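Local coordinates for protein enoyl-CoA hydratase (PDB 3OC7) that probably catalyses the hydration of enoyl-CoA thioesters in fatty acid metabolism, as a member of the crotonase family, at residues Ala7-Ala12 against Thr37-Gln42; Gly66-Gly71 against Gly117-Gly122. One frame throughout, in Å; residues are numbered along the deposited sequence.

Contact 1: Ala7-Ala12 against Thr37-Gln42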
ATOM      1  N   ALA A   7     -19.571  28.309  19.227  1.00 24.93           N
ATOM      2  CA  ALA A   7     -20.102  27.666  18.008  1.00 23.67           C
ATOM      3  C   ALA A   7     -19.704  28.535  16.806  1.00 22.73           C
ATOM      4  O   ALA A   7     -19.641  29.767  16.954  1.00 23.42           O
ATOM      5  CB  ALA A   7     -21.611  27.533  18.107  1.00 24.57           C
ATOM      6  N   LEU A   8     -19.448  27.964  15.619  1.00 21.02           N
ATOM      7  CA  LEU A   8     -19.636  26.544  15.245  1.00 19.43           C
ATOM      8  C   LEU A   8     -18.365  25.681  15.403  1.00 18.29           C
ATOM      9  O   LEU A   8     -18.432  24.450  15.275  1.00 17.87           O
ATOM     10  CB  LEU A   8     -20.165  26.453  13.798  1.00 19.70           C
ATOM     11  CG  LEU A   8     -21.459  27.188  13.409  1.00 19.79           C
ATOM     12  CD1 LEU A   8     -21.684  27.106  11.915  1.00 20.17           C
ATOM     13  CD2 LEU A   8     -22.672  26.606  14.143  1.00 19.80           C
ATOM     14  N   VAL A   9     -17.232  26.335  15.661  1.00 16.85           N
ATOM     15  CA  VAL A   9     -15.947  25.698  16.005  1.00 16.35           C
ATOM     16  C   VAL A   9     -15.405  26.369  17.278  1.00 15.77           C
ATOM     17  O   VAL A   9     -15.308  27.618  17.339  1.00 16.22           O
ATOM     18  CB  VAL A   9     -14.882  25.836  14.853  1.00 15.92           C
ATOM     19  CG1 VAL A   9     -13.570  25.130  15.214  1.00 17.21           C
ATOM     20  CG2 VAL A   9     -15.420  25.309  13.523  1.00 15.56           C
ATOM     21  N   ASP A  10     -15.069  25.568  18.294  1.00 15.53           N
ATOM     22  CA  ASP A  10     -14.428  26.100  19.523  1.00 15.43           C
ATOM     23  C   ASP A  10     -12.900  25.943  19.493  1.00 15.40           C
ATOM     24  O   ASP A  10     -12.396  24.917  19.035  1.00 14.97           O
ATOM     25  CB  ASP A  10     -14.999  25.439  20.794  1.00 16.04           C
ATOM     26  CG  ASP A  10     -14.332  25.954  22.081  1.00 17.22           C
ATOM     27  OD1 ASP A  10     -14.670  27.072  22.541  1.00 20.34           O
ATOM     28  OD2 ASP A  10     -13.459  25.255  22.633  1.00 22.07           O
ATOM     29  N   TYR A  11     -12.173  26.957  19.974  1.00 15.38           N
ATOM     30  CA  TYR A  11     -10.699  26.952  20.062  1.00 15.99           C
ATOM     31  C   TYR A  11     -10.253  26.959  21.522  1.00 16.27           C
ATOM     32  O   TYR A  11     -10.684  27.827  22.295  1.00 17.16           O
ATOM     33  CB  TYR A  11     -10.113  28.188  19.353  1.00 16.23           C
ATOM     34  CG  TYR A  11      -8.579  28.227  19.313  1.00 16.30           C
ATOM     35  CD1 TYR A  11      -7.828  28.683  20.414  1.00 17.03           C
ATOM     36  CD2 TYR A  11      -7.879  27.817  18.179  1.00 16.96           C
ATOM     37  CE1 TYR A  11      -6.423  28.718  20.370  1.00 17.74           C
ATOM     38  CE2 TYR A  11      -6.478  27.841  18.130  1.00 17.69           C
ATOM     39  CZ  TYR A  11      -5.758  28.293  19.232  1.00 16.55           C
ATOM     40  OH  TYR A  11      -4.378  28.306  19.182  1.00 17.57           O
ATOM     41  N   ALA A  12      -9.402  26.003  21.886  1.00 16.23           N
ATOM     42  CA  ALA A  12      -8.743  25.953  23.204  1.00 16.40           C
ATOM     43  C   ALA A  12      -7.219  25.822  23.056  1.00 16.91           C
ATOM     44  O   ALA A  12      -6.718  24.847  22.474  1.00 16.10           O
ATOM     45  CB  ALA A  12      -9.311  24.815  24.062  1.00 16.78           C
ATOM     46  N   THR A  37     -20.756  26.826   4.982  1.00 17.60           N
ATOM     47  CA  THR A  37     -19.770  27.873   4.664  0.70 18.01           C
ATOM     48  C   THR A  37     -19.126  28.449   5.925  1.00 17.03           C
ATOM     49  O   THR A  37     -17.903  28.639   5.989  1.00 16.73           O
ATOM     50  CB  THR A  37     -20.404  29.047   3.844  0.70 18.52           C
ATOM     51  OG1 THR A  37     -20.895  28.556   2.595  0.70 20.79           O
ATOM     52  CG2 THR A  37     -19.396  30.171   3.579  0.70 19.78           C
ATOM     53  N   ALA A  38     -19.962  28.733   6.927  1.00 16.47           N
ATOM     54  CA  ALA A  38     -19.496  29.293   8.195  1.00 15.85           C
ATOM     55  C   ALA A  38     -18.581  28.336   8.973  1.00 15.63           C
ATOM     56  O   ALA A  38     -17.538  28.756   9.490  1.00 15.38           O
ATOM     57  CB  ALA A  38     -20.689  29.728   9.073  1.00 16.33           C
ATOM     58  N   LEU A  39     -18.971  27.063   9.076  1.00 14.95           N
ATOM     59  CA  LEU A  39     -18.116  26.079   9.775  1.00 14.78           C
ATOM     60  C   LEU A  39     -16.742  25.927   9.088  1.00 14.42           C
ATOM     61  O   LEU A  39     -15.696  25.889   9.762  1.00 14.42           O
ATOM     62  CB  LEU A  39     -18.811  24.715   9.930  1.00 15.19           C
ATOM     63  CG  LEU A  39     -18.077  23.642  10.752  1.00 15.14           C
ATOM     64  CD1 LEU A  39     -19.041  22.821  11.619  1.00 16.80           C
ATOM     65  CD2 LEU A  39     -17.230  22.734   9.869  1.00 16.86           C
ATOM     66  N   VAL A  40     -16.746  25.857   7.758  1.00 13.35           N
ATOM     67  CA  VAL A  40     -15.502  25.773   6.966  1.00 13.59           C
ATOM     68  C   VAL A  40     -14.573  26.991   7.154  1.00 13.43           C
ATOM     69  O   VAL A  40     -13.375  26.824   7.411  1.00 12.96           O
ATOM     70  CB  VAL A  40     -15.810  25.482   5.461  1.00 13.27           C
ATOM     71  CG1 VAL A  40     -14.550  25.588   4.608  1.00 15.40           C
ATOM     72  CG2 VAL A  40     -16.397  24.082   5.294  1.00 14.59           C
ATOM     73  N   SER A  41     -15.112  28.212   7.083  1.00 13.38           N
ATOM     74  CA  SER A  41     -14.324  29.437   7.363  1.00 13.87           C
ATOM     75  C   SER A  41     -13.712  29.452   8.773  1.00 13.93           C
ATOM     76  O   SER A  41     -12.536  29.829   8.952  1.00 13.20           O
ATOM     77  CB  SER A  41     -15.160  30.724   7.144  1.00 14.51           C
ATOM     78  OG  SER A  41     -15.506  30.888   5.779  1.00 18.34           O
ATOM     79  N   GLN A  42     -14.509  29.038   9.766  1.00 13.00           N
ATOM     80  CA  GLN A  42     -14.028  28.976  11.150  1.00 13.36           C
ATOM     81  C   GLN A  42     -12.922  27.929  11.394  1.00 12.60           C
ATOM     82  O   GLN A  42     -12.038  28.158  12.231  1.00 13.55           O
ATOM     83  CB  GLN A  42     -15.191  28.830  12.156  1.00 13.26           C
ATOM     84  CG  GLN A  42     -16.084  30.115  12.232  1.00 16.31           C
ATOM     85  CD  GLN A  42     -17.375  29.942  13.034  1.00 19.60           C
ATOM     86  OE1 GLN A  42     -17.412  29.225  14.034  1.00 20.01           O
ATOM     87  NE2 GLN A  42     -18.433  30.637  12.610  1.00 21.32           N
TER
HETATM   88  O   HOH W   1     -21.182  31.257  14.304  1.00 40.62           O
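Leu8, just before strand 9-12, and Val9, its first residue, run beside the first turns of helix 37-52, with Leu8 CA 5.7 Å from Leu39 CA. The peptide bond before Leu8 is cis. Gln42 makes the polar link. Its chain is extended beyond CG (chi2 170°), and its amide end reaches the strand backbone. Leu8 N donates to Gln42 OE1 at 2.9 Å, in the plane of the amide and on a lone pair. Val9 N gives the same oxygen a second, weak bond of 3.3 Å. One carbonyl oxygen thus takes two consecutive N-H groups. At the other branch, a water accepts from Gln42 NE2 and donates weakly to Ala7 O.

Strand 9-12 is an edge strand of the mixed sheet of the crotonase core within this chain, antiparallel to 21-26, and helix 37-52 packs against it. Val9 and Gln42 lie antiparallel, each side chain running past the other, with Val9 CG2 3.8 Å from Gln42 CB. The same methyl touches Leu39 CG. Leu8 CD1 rests 4.0 Å from Ala38 CB and also meets Leu39 CB. Leu39 continues inward to Leu26, while Val9 also packs on Leu43, next after Gln42.

Contact 2: Gly66-Gly71 against Gly117-Gly122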
ATOM      1  N   GLY A  66     -23.243  12.885  18.727  1.00 14.57           N
ATOM      2  CA  GLY A  66     -23.115  11.488  18.291  1.00 15.13           C
ATOM      3  C   GLY A  66     -22.619  11.269  16.866  1.00 14.48           C
ATOM      4  O   GLY A  66     -22.431  10.115  16.448  1.00 14.28           O
ATOM      5  N   THR A  67     -22.434  12.366  16.122  1.00 13.97           N
ATOM      6  CA  THR A  67     -21.922  12.344  14.736  1.00 13.91           C
ATOM      7  C   THR A  67     -20.648  13.215  14.650  1.00 13.39           C
ATOM      8  O   THR A  67     -20.652  14.406  15.032  1.00 12.88           O
ATOM      9  CB  THR A  67     -23.022  12.829  13.718  1.00 14.07           C
ATOM     10  OG1 THR A  67     -24.118  11.911  13.708  1.00 16.60           O
ATOM     11  CG2 THR A  67     -22.478  12.971  12.274  1.00 14.12           C
ATOM     12  N   PHE A  68     -19.552  12.628  14.146  1.00 12.78           N
ATOM     13  CA  PHE A  68     -18.313  13.395  13.861  1.00 12.73           C
ATOM     14  C   PHE A  68     -18.570  14.445  12.770  1.00 13.49           C
ATOM     15  O   PHE A  68     -18.351  15.658  13.002  1.00 13.12           O
ATOM     16  CB  PHE A  68     -17.129  12.451  13.493  1.00 12.86           C
ATOM     17  CG  PHE A  68     -15.869  13.178  12.998  1.00 11.74           C
ATOM     18  CD1 PHE A  68     -15.575  13.232  11.629  1.00 13.15           C
ATOM     19  CD2 PHE A  68     -14.986  13.801  13.891  1.00 14.52           C
ATOM     20  CE1 PHE A  68     -14.436  13.890  11.149  1.00 15.10           C
ATOM     21  CE2 PHE A  68     -13.817  14.464  13.418  1.00 14.66           C
ATOM     22  CZ  PHE A  68     -13.559  14.507  12.029  1.00 14.59           C
ATOM     23  N   CYS A  69     -19.053  13.977  11.609  1.00 13.44           N
ATOM     24  CA  CYS A  69     -19.412  14.814  10.441  1.00 14.62           C
ATOM     25  C   CYS A  69     -20.135  13.974   9.386  1.00 15.78           C
ATOM     26  O   CYS A  69     -19.618  12.952   8.948  1.00 15.70           O
ATOM     27  CB  CYS A  69     -18.165  15.474   9.809  1.00 13.91           C
ATOM     28  SG  CYS A  69     -18.464  16.515   8.317  1.00 16.40           S
ATOM     29  N   ALA A  70     -21.316  14.427   8.951  1.00 17.87           N
ATOM     30  CA  ALA A  70     -22.114  13.639   7.995  1.00 19.90           C
ATOM     31  C   ALA A  70     -22.119  14.183   6.564  1.00 20.85           C
ATOM     32  O   ALA A  70     -22.880  13.696   5.712  1.00 21.70           O
ATOM     33  CB  ALA A  70     -23.534  13.453   8.493  1.00 20.63           C
ATOM     34  N   GLY A  71     -21.276  15.179   6.308  1.00 21.58           N
ATOM     35  CA  GLY A  71     -21.063  15.675   4.943  1.00 23.11           C
ATOM     36  C   GLY A  71     -21.542  17.091   4.707  1.00 24.60           C
ATOM     37  O   GLY A  71     -21.555  17.916   5.623  1.00 24.20           O
ATOM     38  N   GLY A 117     -18.170   8.579  16.986  1.00 12.29           N
ATOM     39  CA  GLY A 117     -19.492   8.811  16.373  1.00 13.27           C
ATOM     40  C   GLY A 117     -19.508   8.486  14.886  1.00 12.44           C
ATOM     41  O   GLY A 117     -18.512   7.980  14.348  1.00 13.04           O
ATOM     42  N   HIS A 118     -20.622   8.796  14.217  1.00 13.05           N
ATOM     43  CA  HIS A 118     -20.829   8.447  12.808  1.00 12.93           C
ATOM     44  C   HIS A 118     -20.032   9.347  11.843  1.00 12.43           C
ATOM     45  O   HIS A 118     -19.888  10.564  12.072  1.00 12.17           O
ATOM     46  CB  HIS A 118     -22.335   8.452  12.465  1.00 13.70           C
ATOM     47  CG  HIS A 118     -23.176   7.634  13.409  1.00 14.21           C
ATOM     48  ND1 HIS A 118     -23.031   6.269  13.555  1.00 17.28           N
ATOM     49  CD2 HIS A 118     -24.184   7.997  14.242  1.00 16.41           C
ATOM     50  CE1 HIS A 118     -23.907   5.829  14.445  1.00 16.68           C
ATOM     51  NE2 HIS A 118     -24.614   6.857  14.877  1.00 17.79           N
ATOM     52  N   VAL A 119     -19.493   8.722  10.788  1.00 12.50           N
ATOM     53  CA  VAL A 119     -18.771   9.404   9.698  1.00 11.91           C
ATOM     54  C   VAL A 119     -19.419   9.046   8.326  1.00 11.73           C
ATOM     55  O   VAL A 119     -19.530   7.860   7.978  1.00 12.07           O
ATOM     56  CB  VAL A 119     -17.264   8.999   9.684  1.00 11.50           C
ATOM     57  CG1 VAL A 119     -16.483   9.637   8.481  1.00 11.16           C
ATOM     58  CG2 VAL A 119     -16.580   9.314  11.029  1.00 10.96           C
ATOM     59  N   ARG A 120     -19.862  10.063   7.578  1.00 12.71           N
ATOM     60  CA  ARG A 120     -20.466   9.854   6.239  1.00 13.62           C
ATOM     61  C   ARG A 120     -19.989  10.943   5.245  1.00 13.23           C
ATOM     62  O   ARG A 120     -19.632  12.052   5.649  1.00 13.35           O
ATOM     63  CB  ARG A 120     -22.014   9.849   6.285  1.00 13.90           C
ATOM     64  CG  ARG A 120     -22.707   8.855   7.231  1.00 15.30           C
ATOM     65  CD  ARG A 120     -22.620   7.402   6.726  1.00 17.37           C
ATOM     66  NE  ARG A 120     -23.381   6.466   7.556  1.00 18.36           N
ATOM     67  CZ  ARG A 120     -22.943   5.921   8.691  1.00 18.61           C
ATOM     68  NH1 ARG A 120     -21.733   6.210   9.160  1.00 17.86           N
ATOM     69  NH2 ARG A 120     -23.730   5.097   9.371  1.00 20.29           N
ATOM     70  N   ALA A 121     -20.019  10.614   3.941  1.00 14.48           N
ATOM     71  CA  ALA A 121     -19.775  11.572   2.834  1.00 15.26           C
ATOM     72  C   ALA A 121     -18.511  12.433   3.004  1.00 14.97           C
ATOM     73  O   ALA A 121     -17.436  11.880   3.249  1.00 15.56           O
ATOM     74  CB  ALA A 121     -21.033  12.443   2.555  1.00 16.06           C
ATOM     75  N   GLY A 122     -18.625  13.761   2.898  1.00 15.41           N
ATOM     76  CA  GLY A 122     -17.496  14.670   3.068  1.00 15.10           C
ATOM     77  C   GLY A 122     -16.710  14.500   4.363  1.00 14.96           C
ATOM     78  O   GLY A 122     -15.542  14.870   4.431  1.00 15.22           O
TER
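The His118 imidazole meets Thr67 at its edge, where Thr67 OG1 lies in the ring plane, 4.0 Å from His118 CD2. The two side chains cross at about a right angle. Gly66 O also comes close to this ring, 3.5 Å from His118 CD2. The Phe68 side chain runs alongside that of Val119 in the same direction, and Phe68 CB is 4.0 Å from Val119 CG2. CG of Phe68 is anti to the backbone N (chi1 172°), and the side chain also touches Val127 of helix 123-129.

The backbones pair as parallel strands. His118 N donates to Gly66 O, and Phe68 N donates to His118 O at 2.9 Å. Beyond these the register slips by one residue, a beta bulge between Thr67 and Cys69. Pairing resumes with a nearly straight bond from Arg120 N to Cys69 O (3.2 Å, 173°). Two glycines bring the chains close: Gly117 CA lies 3.2 Å from Gly66 O, and Gly71 CA, at a positive phi of 114°, lies 4.0 Å from Ala121 CB.

In crotonases the oxyanion hole is built from two backbone N-H groups just past these strands, so this pairing probably helps set their spacing. His118 ND1 and Arg120 NH1 both bond Ser140 OG, and Arg120 NH1 also donates to Val119 O at 3.0 Å, from above that carbonyl's plane. The main chain therefore supplies the hydrogen bonding between the two segments, while these two side chains tie 118-120 to its other neighbour, strand 140-142.

How the contacts relate
Both segments of contact 1 precede those of contact 2 in the chain. Their centres are 16 Å apart, and their nearest atoms are about 7 Å apart without touching. Contact 1 lies at an edge strand of the mixed six-stranded sheet, near the surface. Contact 2 lies deeper, in the three-stranded parallel sheet. Strands 58-63 and 111-115 of the larger sheet lead into 67-69 and 118-120 of the smaller one, as in the repeated turns of the crotonase fold. Loop 27-36, between strand 21-26 and helix 37-52, borders both: Leu8 touches Ser28 and Ser36, while Asn33 and Leu35 bond residues of 66-71. It thus links the edge of the large sheet to the small parallel sheet.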